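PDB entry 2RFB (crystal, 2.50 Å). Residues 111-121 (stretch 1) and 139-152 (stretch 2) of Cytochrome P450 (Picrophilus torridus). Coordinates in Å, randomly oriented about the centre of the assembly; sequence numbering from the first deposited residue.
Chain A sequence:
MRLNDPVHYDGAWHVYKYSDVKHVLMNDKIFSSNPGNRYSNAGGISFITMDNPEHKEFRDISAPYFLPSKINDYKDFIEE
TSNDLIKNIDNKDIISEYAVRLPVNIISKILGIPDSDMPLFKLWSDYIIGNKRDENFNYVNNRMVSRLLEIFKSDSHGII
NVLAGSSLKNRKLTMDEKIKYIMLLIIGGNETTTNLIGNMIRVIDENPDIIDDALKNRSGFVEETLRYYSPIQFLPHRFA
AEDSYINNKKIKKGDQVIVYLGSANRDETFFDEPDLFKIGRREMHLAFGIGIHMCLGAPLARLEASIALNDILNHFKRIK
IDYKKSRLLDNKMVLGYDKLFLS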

ATOM      1  N   LEU A 111       3.775  14.772   3.610  1.00 65.48           N
ATOM      2  CA  LEU A 111       2.579  15.635   3.617  1.00 64.57           C
ATOM      3  C   LEU A 111       2.902  17.101   3.938  1.00 64.00           C
ATOM      4  O   LEU A 111       2.299  18.017   3.384  1.00 63.25           O
ATOM      5  CB  LEU A 111       1.492  15.123   4.554  1.00 63.83           C
ATOM      6  CG  LEU A 111       0.819  13.795   4.177  1.00 65.86           C
ATOM      7  CD1 LEU A 111       0.009  13.174   5.360  1.00 63.52           C
ATOM      8  CD2 LEU A 111       0.004  13.928   2.916  1.00 61.96           C
ATOM      9  N   GLY A 112       3.873  17.299   4.819  1.00 64.08           N
ATOM     10  CA  GLY A 112       4.177  18.615   5.402  1.00 63.85           C
ATOM     11  C   GLY A 112       3.567  18.830   6.790  1.00 64.38           C
ATOM     12  O   GLY A 112       3.381  19.949   7.198  1.00 64.46           O
ATOM     13  N   ILE A 113       3.233  17.769   7.521  1.00 64.98           N
ATOM     14  CA  ILE A 113       2.659  17.959   8.840  1.00 65.44           C
ATOM     15  C   ILE A 113       3.758  18.554   9.716  1.00 67.18           C
ATOM     16  O   ILE A 113       4.849  17.992   9.797  1.00 67.53           O
ATOM     17  CB  ILE A 113       2.149  16.623   9.465  1.00 65.10           C
ATOM     18  CG1 ILE A 113       1.044  15.973   8.618  1.00 63.38           C
ATOM     19  CG2 ILE A 113       1.729  16.828  10.938  1.00 63.50           C
ATOM     20  CD1 ILE A 113      -0.279  16.769   8.567  1.00 61.31           C
ATOM     21  N   PRO A 114       3.494  19.710  10.351  1.00 68.46           N
ATOM     22  CA  PRO A 114       4.440  20.304  11.289  1.00 69.37           C
ATOM     23  C   PRO A 114       4.888  19.398  12.425  1.00 70.78           C
ATOM     24  O   PRO A 114       4.138  18.535  12.893  1.00 71.33           O
ATOM     25  CB  PRO A 114       3.657  21.481  11.842  1.00 69.42           C
ATOM     26  CG  PRO A 114       2.817  21.911  10.663  1.00 68.78           C
ATOM     27  CD  PRO A 114       2.319  20.578  10.167  1.00 68.57           C
ATOM     28  N   ASP A 115       6.132  19.602  12.847  1.00 72.30           N
ATOM     29  CA  ASP A 115       6.701  18.973  14.042  1.00 73.20           C
ATOM     30  C   ASP A 115       5.720  18.985  15.209  1.00 73.11           C
ATOM     31  O   ASP A 115       5.391  17.938  15.761  1.00 73.43           O
ATOM     32  CB  ASP A 115       7.999  19.708  14.447  1.00 73.94           C
ATOM     33  CG  ASP A 115       9.243  19.186  13.703  1.00 76.08           C
ATOM     34  OD1 ASP A 115       9.098  18.436  12.686  1.00 76.51           O
ATOM     35  OD2 ASP A 115      10.367  19.531  14.152  1.00 75.14           O
ATOM     36  N   SER A 116       5.258  20.180  15.583  1.00 72.92           N
ATOM     37  CA  SER A 116       4.362  20.346  16.739  1.00 72.18           C
ATOM     38  C   SER A 116       2.982  19.647  16.625  1.00 71.79           C
ATOM     39  O   SER A 116       2.194  19.678  17.575  1.00 72.16           O
ATOM     40  CB  SER A 116       4.178  21.834  17.050  1.00 72.10           C
ATOM     41  OG  SER A 116       3.719  22.548  15.915  1.00 72.28           O
ATOM     42  N   ASP A 117       2.697  19.023  15.485  1.00 70.40           N
ATOM     43  CA  ASP A 117       1.397  18.400  15.252  1.00 69.61           C
ATOM     44  C   ASP A 117       1.535  16.912  15.089  1.00 68.55           C
ATOM     45  O   ASP A 117       0.558  16.193  14.897  1.00 67.60           O
ATOM     46  CB  ASP A 117       0.712  19.016  14.033  1.00 69.07           C
ATOM     47  CG  ASP A 117       0.067  20.334  14.358  1.00 71.22           C
ATOM     48  OD1 ASP A 117      -0.281  20.534  15.564  1.00 71.88           O
ATOM     49  OD2 ASP A 117      -0.083  21.175  13.428  1.00 71.81           O
ATOM     50  N   MET A 118       2.778  16.473  15.192  1.00 68.47           N
ATOM     51  CA  MET A 118       3.160  15.094  15.000  1.00 68.32           C
ATOM     52  C   MET A 118       2.440  14.140  15.963  1.00 66.76           C
ATOM     53  O   MET A 118       1.879  13.149  15.503  1.00 67.43           O
ATOM     54  CB  MET A 118       4.681  14.972  15.078  1.00 69.01           C
ATOM     55  CG  MET A 118       5.331  14.065  14.046  1.00 74.06           C
ATOM     56  SD  MET A 118       4.449  13.955  12.472  1.00 82.67           S
ATOM     57  CE  MET A 118       5.042  15.448  11.703  1.00 83.23           C
ATOM     58  N   PRO A 119       2.432  14.424  17.281  1.00 65.82           N
ATOM     59  CA  PRO A 119       1.692  13.482  18.152  1.00 65.48           C
ATOM     60  C   PRO A 119       0.213  13.272  17.760  1.00 65.22           C
ATOM     61  O   PRO A 119      -0.266  12.125  17.737  1.00 65.99           O
ATOM     62  CB  PRO A 119       1.825  14.099  19.570  1.00 65.01           C
ATOM     63  CG  PRO A 119       2.993  15.033  19.496  1.00 64.28           C
ATOM     64  CD  PRO A 119       3.071  15.514  18.064  1.00 65.90           C
ATOM     65  N   LEU A 120      -0.491  14.344  17.435  1.00 64.81           N
ATOM     66  CA  LEU A 120      -1.893  14.249  17.092  1.00 65.53           C
ATOM     67  C   LEU A 120      -2.078  13.592  15.722  1.00 66.40           C
ATOM     68  O   LEU A 120      -2.976  12.749  15.543  1.00 65.88           O
ATOM     69  CB  LEU A 120      -2.540  15.621  17.120  1.00 65.68           C
ATOM     70  CG  LEU A 120      -3.984  15.685  16.639  1.00 66.82           C
ATOM     71  CD1 LEU A 120      -4.895  14.980  17.644  1.00 68.04           C
ATOM     72  CD2 LEU A 120      -4.409  17.135  16.415  1.00 66.48           C
ATOM     73  N   PHE A 121      -1.219  13.955  14.766  1.00 66.68           N
ATOM     74  CA  PHE A 121      -1.264  13.306  13.464  1.00 67.75           C
ATOM     75  C   PHE A 121      -1.123  11.783  13.569  1.00 68.31           C
ATOM     76  O   PHE A 121      -1.809  11.044  12.886  1.00 67.76           O
ATOM     77  CB  PHE A 121      -0.241  13.907  12.489  1.00 67.72           C
ATOM     78  CG  PHE A 121      -0.221  13.234  11.142  1.00 65.18           C
ATOM     79  CD1 PHE A 121      -1.164  13.560  10.184  1.00 65.55           C
ATOM     80  CD2 PHE A 121       0.750  12.282  10.841  1.00 64.07           C
ATOM     81  CE1 PHE A 121      -1.173  12.951   8.921  1.00 64.62           C
ATOM     82  CE2 PHE A 121       0.770  11.670   9.583  1.00 66.54           C
ATOM     83  CZ  PHE A 121      -0.193  12.002   8.621  1.00 66.00           C
ATOM     84  N   TYR A 139     -13.515  12.957  18.727  1.00 64.98           N
ATOM     85  CA  TYR A 139     -12.710  14.021  19.295  1.00 63.58           C
ATOM     86  C   TYR A 139     -11.417  14.229  18.520  1.00 63.13           C
ATOM     87  O   TYR A 139     -11.079  15.339  18.173  1.00 63.47           O
ATOM     88  CB  TYR A 139     -12.405  13.757  20.771  1.00 63.08           C
ATOM     89  CG  TYR A 139     -11.554  14.833  21.412  1.00 61.88           C
ATOM     90  CD1 TYR A 139     -12.064  16.100  21.648  1.00 61.87           C
ATOM     91  CD2 TYR A 139     -10.239  14.582  21.768  1.00 61.24           C
ATOM     92  CE1 TYR A 139     -11.289  17.093  22.224  1.00 62.37           C
ATOM     93  CE2 TYR A 139      -9.456  15.555  22.347  1.00 62.08           C
ATOM     94  CZ  TYR A 139      -9.985  16.806  22.579  1.00 62.45           C
ATOM     95  OH  TYR A 139      -9.208  17.780  23.144  1.00 61.97           O
ATOM     96  N   VAL A 140     -10.707  13.158  18.242  1.00 62.76           N
ATOM     97  CA  VAL A 140      -9.396  13.253  17.648  1.00 62.43           C
ATOM     98  C   VAL A 140      -9.480  13.685  16.190  1.00 62.90           C
ATOM     99  O   VAL A 140      -8.711  14.535  15.743  1.00 63.53           O
ATOM    100  CB  VAL A 140      -8.643  11.936  17.860  1.00 62.52           C
ATOM    101  CG1 VAL A 140      -7.617  11.681  16.790  1.00 60.76           C
ATOM    102  CG2 VAL A 140      -8.024  11.948  19.264  1.00 61.59           C
ATOM    103  N   ASN A 141     -10.437  13.124  15.459  1.00 62.68           N
ATOM    104  CA  ASN A 141     -10.712  13.551  14.102  1.00 61.93           C
ATOM    105  C   ASN A 141     -11.073  15.043  14.056  1.00 62.47           C
ATOM    106  O   ASN A 141     -10.748  15.734  13.092  1.00 63.19           O
ATOM    107  CB  ASN A 141     -11.859  12.740  13.533  1.00 61.60           C
ATOM    108  CG  ASN A 141     -12.014  12.901  12.039  1.00 59.49           C
ATOM    109  OD1 ASN A 141     -13.036  13.350  11.575  1.00 58.38           O
ATOM    110  ND2 ASN A 141     -11.010  12.504  11.278  1.00 61.96           N
ATOM    111  N   ASN A 142     -11.758  15.543  15.071  1.00 61.37           N
ATOM    112  CA  ASN A 142     -12.214  16.905  14.973  1.00 61.24           C
ATOM    113  C   ASN A 142     -11.038  17.806  15.231  1.00 61.91           C
ATOM    114  O   ASN A 142     -10.903  18.858  14.611  1.00 62.53           O
ATOM    115  CB  ASN A 142     -13.348  17.199  15.953  1.00 60.58           C
ATOM    116  CG  ASN A 142     -14.698  16.810  15.417  1.00 59.04           C
ATOM    117  OD1 ASN A 142     -15.639  16.618  16.172  1.00 61.48           O
ATOM    118  ND2 ASN A 142     -14.815  16.721  14.117  1.00 58.79           N
ATOM    119  N   ARG A 143     -10.186  17.369  16.155  1.00 62.15           N
ATOM    120  CA  ARG A 143      -8.975  18.060  16.475  1.00 61.96           C
ATOM    121  C   ARG A 143      -8.019  18.058  15.293  1.00 62.40           C
ATOM    122  O   ARG A 143      -7.495  19.114  14.960  1.00 63.39           O
ATOM    123  CB  ARG A 143      -8.325  17.456  17.696  1.00 62.00           C
ATOM    124  CG  ARG A 143      -7.990  18.510  18.756  1.00 63.55           C
ATOM    125  CD  ARG A 143      -7.547  17.886  20.037  1.00 64.44           C
ATOM    126  NE  ARG A 143      -7.076  18.912  20.949  1.00 67.32           N
ATOM    127  CZ  ARG A 143      -5.800  19.230  21.154  1.00 67.90           C
ATOM    128  NH1 ARG A 143      -4.818  18.602  20.513  1.00 66.61           N
ATOM    129  NH2 ARG A 143      -5.512  20.198  22.012  1.00 68.99           N
ATOM    130  N   MET A 144      -7.810  16.919  14.636  1.00 61.95           N
ATOM    131  CA  MET A 144      -6.865  16.885  13.534  1.00 62.53           C
ATOM    132  C   MET A 144      -7.305  17.731  12.339  1.00 62.61           C
ATOM    133  O   MET A 144      -6.487  18.390  11.713  1.00 63.10           O
ATOM    134  CB  MET A 144      -6.600  15.458  13.067  1.00 63.58           C
ATOM    135  CG  MET A 144      -5.366  15.317  12.107  1.00 64.73           C
ATOM    136  SD  MET A 144      -3.872  16.105  12.802  1.00 68.23           S
ATOM    137  CE  MET A 144      -3.334  17.054  11.388  1.00 67.73           C
ATOM    138  N   VAL A 145      -8.599  17.697  12.030  1.00 61.93           N
ATOM    139  CA  VAL A 145      -9.175  18.381  10.883  1.00 60.48           C
ATOM    140  C   VAL A 145      -9.067  19.867  11.128  1.00 60.47           C
ATOM    141  O   VAL A 145      -8.713  20.648  10.263  1.00 60.83           O
ATOM    142  CB  VAL A 145     -10.649  17.918  10.664  1.00 60.29           C
ATOM    143  CG1 VAL A 145     -11.470  18.899   9.880  1.00 58.34           C
ATOM    144  CG2 VAL A 145     -10.660  16.584   9.988  1.00 58.55           C
ATOM    145  N   SER A 146      -9.364  20.264  12.338  1.00 60.39           N
ATOM    146  CA  SER A 146      -9.093  21.623  12.726  1.00 59.66           C
ATOM    147  C   SER A 146      -7.627  22.040  12.418  1.00 59.49           C
ATOM    148  O   SER A 146      -7.413  23.007  11.703  1.00 59.60           O
ATOM    149  CB  SER A 146      -9.456  21.822  14.170  1.00 58.24           C
ATOM    150  OG  SER A 146      -9.292  23.186  14.472  1.00 60.48           O
ATOM    151  N   ARG A 147      -6.626  21.314  12.912  1.00 59.64           N
ATOM    152  CA  ARG A 147      -5.227  21.648  12.590  1.00 59.96           C
ATOM    153  C   ARG A 147      -4.973  21.636  11.087  1.00 59.69           C
ATOM    154  O   ARG A 147      -4.292  22.511  10.565  1.00 59.40           O
ATOM    155  CB  ARG A 147      -4.219  20.712  13.276  1.00 59.91           C
ATOM    156  CG  ARG A 147      -3.815  21.089  14.689  1.00 62.19           C
ATOM    157  CD  ARG A 147      -3.247  22.525  14.841  1.00 66.35           C
ATOM    158  NE  ARG A 147      -2.200  22.827  13.857  1.00 68.92           N
ATOM    159  CZ  ARG A 147      -1.841  24.057  13.476  1.00 71.44           C
ATOM    160  NH1 ARG A 147      -2.433  25.145  14.001  1.00 72.05           N
ATOM    161  NH2 ARG A 147      -0.876  24.201  12.568  1.00 70.89           N
ATOM    162  N   LEU A 148      -5.539  20.659  10.398  1.00 59.65           N
ATOM    163  CA  LEU A 148      -5.373  20.552   8.951  1.00 60.56           C
ATOM    164  C   LEU A 148      -5.706  21.842   8.216  1.00 61.11           C
ATOM    165  O   LEU A 148      -4.998  22.237   7.286  1.00 61.64           O
ATOM    166  CB  LEU A 148      -6.204  19.399   8.379  1.00 60.09           C
ATOM    167  CG  LEU A 148      -5.569  18.011   8.506  1.00 61.85           C
ATOM    168  CD1 LEU A 148      -6.461  16.956   7.874  1.00 61.51           C
ATOM    169  CD2 LEU A 148      -4.143  17.941   7.881  1.00 63.11           C
ATOM    170  N   LEU A 149      -6.788  22.485   8.636  1.00 61.30           N
ATOM    171  CA  LEU A 149      -7.249  23.683   7.997  1.00 62.18           C
ATOM    172  C   LEU A 149      -6.277  24.830   8.234  1.00 62.85           C
ATOM    173  O   LEU A 149      -6.052  25.648   7.355  1.00 62.86           O
ATOM    174  CB  LEU A 149      -8.661  24.033   8.484  1.00 61.99           C
ATOM    175  CG  LEU A 149      -9.782  23.051   8.071  1.00 62.21           C
ATOM    176  CD1 LEU A 149     -11.131  23.520   8.590  1.00 61.26           C
ATOM    177  CD2 LEU A 149      -9.860  22.815   6.558  1.00 58.69           C
ATOM    178  N   GLU A 150      -5.690  24.882   9.422  1.00 64.11           N
ATOM    179  CA  GLU A 150      -4.644  25.859   9.699  1.00 65.25           C
ATOM    180  C   GLU A 150      -3.417  25.614   8.805  1.00 65.82           C
ATOM    181  O   GLU A 150      -2.862  26.540   8.253  1.00 66.05           O
ATOM    182  CB  GLU A 150      -4.290  25.863  11.193  1.00 65.25           C
ATOM    183  CG  GLU A 150      -4.859  27.047  12.061  1.00 66.27           C
ATOM    184  CD  GLU A 150      -6.085  27.792  11.471  1.00 68.16           C
ATOM    185  OE1 GLU A 150      -7.077  27.140  11.043  1.00 66.66           O
ATOM    186  OE2 GLU A 150      -6.067  29.057  11.476  1.00 68.49           O
ATOM    187  N   ILE A 151      -3.036  24.363   8.615  1.00 66.94           N
ATOM    188  CA  ILE A 151      -1.849  24.063   7.846  1.00 68.21           C
ATOM    189  C   ILE A 151      -2.043  24.446   6.392  1.00 69.87           C
ATOM    190  O   ILE A 151      -1.197  25.134   5.808  1.00 70.40           O
ATOM    191  CB  ILE A 151      -1.494  22.598   7.944  1.00 68.01           C
ATOM    192  CG1 ILE A 151      -1.141  22.269   9.395  1.00 66.93           C
ATOM    193  CG2 ILE A 151      -0.345  22.286   7.004  1.00 66.86           C
ATOM    194  CD1 ILE A 151      -1.468  20.854   9.781  1.00 67.44           C
ATOM    195  N   PHE A 152      -3.175  24.038   5.827  1.00 71.41           N
ATOM    196  CA  PHE A 152      -3.526  24.415   4.465  1.00 73.07           C
ATOM    197  C   PHE A 152      -3.335  25.900   4.164  1.00 74.52           C
ATOM    198  O   PHE A 152      -3.105  26.277   3.012  1.00 74.55           O
ATOM    199  CB  PHE A 152      -4.951  23.984   4.124  1.00 72.70           C
ATOM    200  CG  PHE A 152      -5.037  22.598   3.574  1.00 72.92           C
ATOM    201  CD1 PHE A 152      -5.665  21.590   4.285  1.00 72.78           C
ATOM    202  CD2 PHE A 152      -4.466  22.288   2.349  1.00 73.75           C
ATOM    203  CE1 PHE A 152      -5.723  20.324   3.781  1.00 72.48           C
ATOM    204  CE2 PHE A 152      -4.523  21.007   1.845  1.00 73.63           C
ATOM    205  CZ  PHE A 152      -5.147  20.031   2.559  1.00 72.89           C
TER

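L120 and M144 form the apolar centre of the contact. L120 points toward the helix of stretch 2 and has more area covered across the contact than any other residue here. Its CD2 lies 3.8 Å from M144 SD and also 3.8 Å from M144 CA, so the leucine reaches the helix backbone itself. L120 CD1 approaches V140 CG1 at 4.4 Å, one turn earlier.

M144 also meets F121 and I113. Its SD sits 3.9 Å from F121 CA, and its CE lies at the edge of the F121 ring, near the ring plane. The same CE is 4.2 Å from I113 CD1. I113 leaves its backbone sideways, but its end comes nearer to the helix. There CD1 meets L148 CD2 at 4.1 Å and I151 CD1 at 4.4 Å. P114 points toward the helix and places CD 3.8 Å from I151 CD1. These are van der Waals contacts between apolar groups, and they bury surface without directional bonds.

The backbones run in opposite senses. I113 faces I151, D117 faces R147, and F121 faces M144, with CA atoms 6.6 to 7.8 Å apart. Stretch 2 is helical, so V140, M144, L148 and I151 recur on the side that meets stretch 1. Stretch 1 changes form along the contact. G112 has positive phi, a loop follows, and a 3-10 segment at D115 to D117 leads into a helix. D117 N bonds to P114 O at 3.0 Å within this turn.

The polar edge is a salt bridge. D117 and R147 both point toward the opposite stretch. R147 NE donates to D117 OD2 at 2.7 Å, and R147 NH2 adds a weak hydrogen bond to D117 OD2 at 3.2 Å. The carboxylate oxygen lies near the guanidinium plane, where the N-H groups point. Charge attraction thus reinforces the hydrogen bonds.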